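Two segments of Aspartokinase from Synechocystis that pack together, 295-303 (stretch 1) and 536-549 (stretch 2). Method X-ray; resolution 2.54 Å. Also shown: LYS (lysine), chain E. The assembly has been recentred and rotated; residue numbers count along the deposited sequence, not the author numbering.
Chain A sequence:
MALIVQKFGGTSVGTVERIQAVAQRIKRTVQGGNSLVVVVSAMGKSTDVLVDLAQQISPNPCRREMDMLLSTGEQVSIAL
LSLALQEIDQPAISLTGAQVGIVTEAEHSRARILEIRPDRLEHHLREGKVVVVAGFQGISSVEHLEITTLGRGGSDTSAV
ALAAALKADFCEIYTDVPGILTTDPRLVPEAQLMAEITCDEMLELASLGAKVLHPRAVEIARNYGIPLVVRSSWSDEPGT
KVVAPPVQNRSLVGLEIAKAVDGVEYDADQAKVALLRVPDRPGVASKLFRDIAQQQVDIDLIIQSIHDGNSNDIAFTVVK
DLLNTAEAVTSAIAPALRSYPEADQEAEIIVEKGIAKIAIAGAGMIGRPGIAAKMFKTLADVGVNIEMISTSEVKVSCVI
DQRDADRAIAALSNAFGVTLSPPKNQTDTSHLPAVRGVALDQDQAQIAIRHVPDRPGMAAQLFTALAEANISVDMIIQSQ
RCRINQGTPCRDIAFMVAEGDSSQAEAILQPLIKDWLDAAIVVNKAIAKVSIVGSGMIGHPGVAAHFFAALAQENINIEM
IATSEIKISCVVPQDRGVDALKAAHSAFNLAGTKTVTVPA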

# COMPACT_ATOMS: atom_id res chain seq x y z
N GLN A 295 38.18 27.69 43.50
CA GLN A 295 38.50 26.64 44.46
C GLN A 295 38.54 25.23 43.83
O GLN A 295 38.76 24.24 44.54
N GLN A 296 38.33 25.15 42.52
CA GLN A 296 38.28 23.86 41.83
C GLN A 296 37.15 22.99 42.36
O GLN A 296 37.32 21.77 42.51
N VAL A 297 36.01 23.61 42.65
CA VAL A 297 34.83 22.91 43.15
C VAL A 297 33.89 22.57 42.00
O VAL A 297 33.27 23.46 41.41
N ASP A 298 33.78 21.28 41.67
CA ASP A 298 32.85 20.87 40.63
C ASP A 298 31.40 20.90 41.13
O ASP A 298 31.11 20.51 42.27
N ILE A 299 30.51 21.38 40.28
CA ILE A 299 29.09 21.48 40.63
C ILE A 299 28.18 20.53 39.80
O ILE A 299 28.43 20.28 38.62
N ASP A 300 27.14 20.01 40.43
CA ASP A 300 26.12 19.23 39.74
C ASP A 300 24.88 20.06 39.39
O ASP A 300 24.85 20.69 38.34
N LEU A 301 23.86 20.03 40.24
CA LEU A 301 22.65 20.81 40.02
C LEU A 301 22.85 22.32 40.18
O LEU A 301 23.49 22.79 41.13
N ILE A 302 22.31 23.08 39.25
CA ILE A 302 22.12 24.51 39.44
C ILE A 302 20.65 24.85 39.16
O ILE A 302 20.14 24.65 38.05
N ILE A 303 19.97 25.34 40.19
CA ILE A 303 18.55 25.65 40.08
C ILE A 303 18.25 27.11 40.46
O ILE A 303 18.55 27.57 41.57
N GLY A 536 31.56 16.68 28.54
CA GLY A 536 32.78 17.03 29.23
C GLY A 536 32.60 17.89 30.46
O GLY A 536 33.56 18.09 31.20
N MET A 537 31.40 18.41 30.70
CA MET A 537 31.22 19.33 31.81
C MET A 537 31.11 18.60 33.15
O MET A 537 31.17 19.21 34.21
N ILE A 538 30.98 17.28 33.09
CA ILE A 538 30.93 16.45 34.28
C ILE A 538 32.29 16.36 34.97
O ILE A 538 33.30 15.99 34.36
N GLY A 539 32.33 16.69 36.26
CA GLY A 539 33.59 16.71 36.98
C GLY A 539 34.57 17.71 36.41
O GLY A 539 35.77 17.46 36.39
N HIS A 540 34.05 18.84 35.94
CA HIS A 540 34.85 19.88 35.31
C HIS A 540 34.43 21.26 35.82
O HIS A 540 33.50 21.87 35.31
N PRO A 541 35.11 21.76 36.86
CA PRO A 541 34.68 23.02 37.47
C PRO A 541 34.78 24.20 36.50
O PRO A 541 35.63 24.20 35.62
N GLY A 542 33.90 25.18 36.67
CA GLY A 542 33.96 26.41 35.90
C GLY A 542 33.23 26.45 34.57
O GLY A 542 33.31 27.47 33.88
N VAL A 543 32.54 25.37 34.18
CA VAL A 543 31.78 25.40 32.93
C VAL A 543 30.56 26.32 33.04
O VAL A 543 30.35 27.23 32.24
N ALA A 544 29.74 26.07 34.04
CA ALA A 544 28.61 26.95 34.26
C ALA A 544 29.09 28.40 34.45
O ALA A 544 28.46 29.34 33.96
N ALA A 545 30.21 28.58 35.15
CA ALA A 545 30.69 29.92 35.43
C ALA A 545 31.04 30.64 34.14
O ALA A 545 30.71 31.82 33.96
N HIS A 546 31.69 29.94 33.23
CA HIS A 546 32.05 30.54 31.95
C HIS A 546 30.82 30.95 31.16
O HIS A 546 30.80 32.02 30.55
N PHE A 547 29.81 30.09 31.16
CA PHE A 547 28.54 30.35 30.48
C PHE A 547 27.88 31.64 31.03
O PHE A 547 27.55 32.55 30.27
N PHE A 548 27.70 31.71 32.35
CA PHE A 548 27.08 32.88 32.98
C PHE A 548 27.90 34.15 32.78
O PHE A 548 27.35 35.24 32.62
N ALA A 549 29.22 34.02 32.80
CA ALA A 549 30.08 35.18 32.60
C ALA A 549 29.90 35.72 31.19
O ALA A 549 29.95 36.92 30.96

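This is a small, divided contact, in which an aspartate and a proline meet at one end, two aliphatic side chains and a phenylalanine meet at the other, and a bound lysine with two ordered waters joins the stretches between them.

The two segments, far apart in sequence, bury 314 Å² in all, both sides summed, and their backbones come closest where the CA atoms of Asp298 and Pro541 stand 4.2 Å apart. Asp298 is the hub of the polar end. Its CA-to-CB bond points toward the other stretch, and chi1 in t (-178°) carries the carboxylate to the turn that runs from Met537 to His540. There OD1 of Asp298 accepts a weak hydrogen bond from His540 N at 2.8 Å, and OD2 of Asp298 rests 3.4 Å from Gly539 CA. Aspartate suits this place because its short side chain brings a negative charge close to the backbone of the turn while still reaching the ligand. Gly539 has positive phi, a conformation that by itself favours glycine. The side chain of His540, also chi1 t, starts away from the contact, so this residue contributes chiefly its backbone amide.

Pro541 closes over the same site with the apolar CB-CG edge of its ring. Pro541 CG lies 3.7 Å from Gln296 C and 3.9 Å from Asp298 CB, while Pro541 CB is 3.6 Å from Val297 O. The ring thus packs largely on backbone, and the side chains of Gln296 (chi1 m) and Val297 (chi1 t) both begin away from it.

At the apolar end, Ile302 points toward the helix with chi1 m and chi2 t, an extended arrangement that sends CD1 forward. Ile302 CD1 sits 3.5 Å from Ala544 CB and, near the ring plane, 4.1 Å from Phe548 CE2 at its edge. The small methyl of Ala544 lets the isoleucine approach the helix closely, and Phe548, one turn later with chi1 m, offers the isoleucine its ring edge.

The lysine ligand draws on both stretches. Its ammonium N donates to Asp298 OD1 at 2.8 Å, to Ile299 O at 2.6 Å and to Met537 O at 3.0 Å, so a positive group is met by one carboxylate and two carbonyls. Its side-chain NZ donates to Asp300 O at 2.7 Å. At the other pole, Ile299 N donates to ligand O at 2.8 Å, and the ligand OXT accepts from Ala544 N at 3.2 Å and, weakly, from Val543 N at 3.0 Å. These are amides of the first helical turn, which has no preceding turn to supply carbonyl acceptors, so their N-H groups are free to meet the ligand carboxylate.

Water 1 extends this bridge, donating to Val297 O at 2.6 Å and to ligand O at 2.7 Å while accepting from Gly542 N at 3.1 Å. Water 2 donates to Asp298 OD2 at 2.6 Å and Ile299 O at 3.3 Å.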

# COMPACT_ATOMS: atom_id res chain seq x y z
CB GLN A 295 37.50 26.64 45.60
CG GLN A 295 37.51 27.90 46.42
CD GLN A 295 38.89 28.26 46.91
OE1 GLN A 295 39.37 29.38 46.70
NE2 GLN A 295 39.56 27.31 47.57
CB GLN A 296 39.58 23.09 42.00
CG GLN A 296 40.80 23.73 41.43
CD GLN A 296 42.04 23.01 41.88
OE1 GLN A 296 42.30 21.88 41.47
NE2 GLN A 296 42.80 23.64 42.77
CB VAL A 297 34.06 23.77 44.18
CG1 VAL A 297 32.67 23.19 44.46
CG2 VAL A 297 34.88 23.95 45.46
CB ASP A 298 33.19 19.48 40.11
CG ASP A 298 32.26 19.05 39.00
OD1 ASP A 298 32.30 19.68 37.91
OD2 ASP A 298 31.50 18.09 39.21
CB ILE A 299 28.60 22.94 40.45
CG1 ILE A 299 29.41 23.87 41.35
CG2 ILE A 299 27.09 23.04 40.71
CD1 ILE A 299 28.74 25.18 41.60
CB ASP A 300 25.68 18.03 40.59
CG ASP A 300 24.64 17.18 39.88
OD1 ASP A 300 24.61 17.24 38.64
OD2 ASP A 300 23.86 16.47 40.55
CB LEU A 301 21.52 20.35 40.97
CG LEU A 301 20.75 19.07 40.66
CD1 LEU A 301 20.02 18.59 41.91
CD2 LEU A 301 19.77 19.27 39.50
CB ILE A 302 23.06 25.37 38.57
CG1 ILE A 302 24.51 24.95 38.79
CG2 ILE A 302 22.86 26.87 38.87
CD1 ILE A 302 25.50 25.76 37.98
CB ILE A 303 17.71 24.68 40.95
CG1 ILE A 303 18.10 23.23 40.66
CG2 ILE A 303 16.21 24.92 40.75
CD1 ILE A 303 17.26 22.20 41.41
CB MET A 537 30.05 20.30 31.56
CG MET A 537 28.65 19.73 31.82
SD MET A 537 27.36 20.99 31.64
CE MET A 537 27.69 21.63 30.02
CB ILE A 538 30.44 15.04 33.94
CG1 ILE A 538 29.03 15.08 33.36
CG2 ILE A 538 30.46 14.15 35.16
CD1 ILE A 538 28.51 13.71 32.92
CB HIS A 540 34.69 19.78 33.79
CG HIS A 540 35.66 20.62 33.01
ND1 HIS A 540 35.43 21.95 32.73
CD2 HIS A 540 36.85 20.31 32.46
CE1 HIS A 540 36.45 22.42 32.04
NE2 HIS A 540 37.33 21.45 31.86
CB PRO A 541 35.64 23.20 38.65
CG PRO A 541 36.07 21.81 38.99
CD PRO A 541 36.15 21.09 37.66
CB VAL A 543 31.33 24.01 32.47
CG1 VAL A 543 30.40 24.13 31.28
CG2 VAL A 543 32.52 23.14 32.13
CB ALA A 544 27.81 26.49 35.45
CB ALA A 545 31.88 29.88 36.38
CB HIS A 546 32.88 29.57 31.13
CG HIS A 546 33.69 30.24 30.06
ND1 HIS A 546 34.48 31.34 30.32
CD2 HIS A 546 33.84 29.97 28.75
CE1 HIS A 546 35.08 31.72 29.21
NE2 HIS A 546 34.70 30.91 28.24
CB PHE A 547 27.64 29.11 30.61
CG PHE A 547 26.32 29.22 29.89
CD1 PHE A 547 26.13 30.14 28.87
CD2 PHE A 547 25.26 28.40 30.25
CE1 PHE A 547 24.91 30.24 28.22
CE2 PHE A 547 24.03 28.49 29.60
CZ PHE A 547 23.85 29.41 28.59
CB PHE A 548 26.88 32.64 34.47
CG PHE A 548 26.14 31.38 34.79
CD1 PHE A 548 25.21 30.86 33.89
CD2 PHE A 548 26.37 30.71 35.98
CE1 PHE A 548 24.52 29.69 34.18
CE2 PHE A 548 25.68 29.54 36.28
CZ PHE A 548 24.75 29.03 35.38
CB ALA A 549 31.52 34.82 32.85
N LYS E . 29.98 20.56 36.60
CA LYS E . 30.04 21.80 35.83
C LYS E . 30.57 22.94 36.71
O LYS E . 30.82 22.76 37.91
CB LYS E . 28.66 22.15 35.24
CG LYS E . 27.51 22.25 36.27
CD LYS E . 26.18 22.60 35.57
CE LYS E . 25.57 21.40 34.85
NZ LYS E . 25.43 20.23 35.79
OXT LYS E . 30.79 24.06 36.23
O HOH W 1 32.36 24.60 39.25
O HOH W 2 29.39 17.25 37.86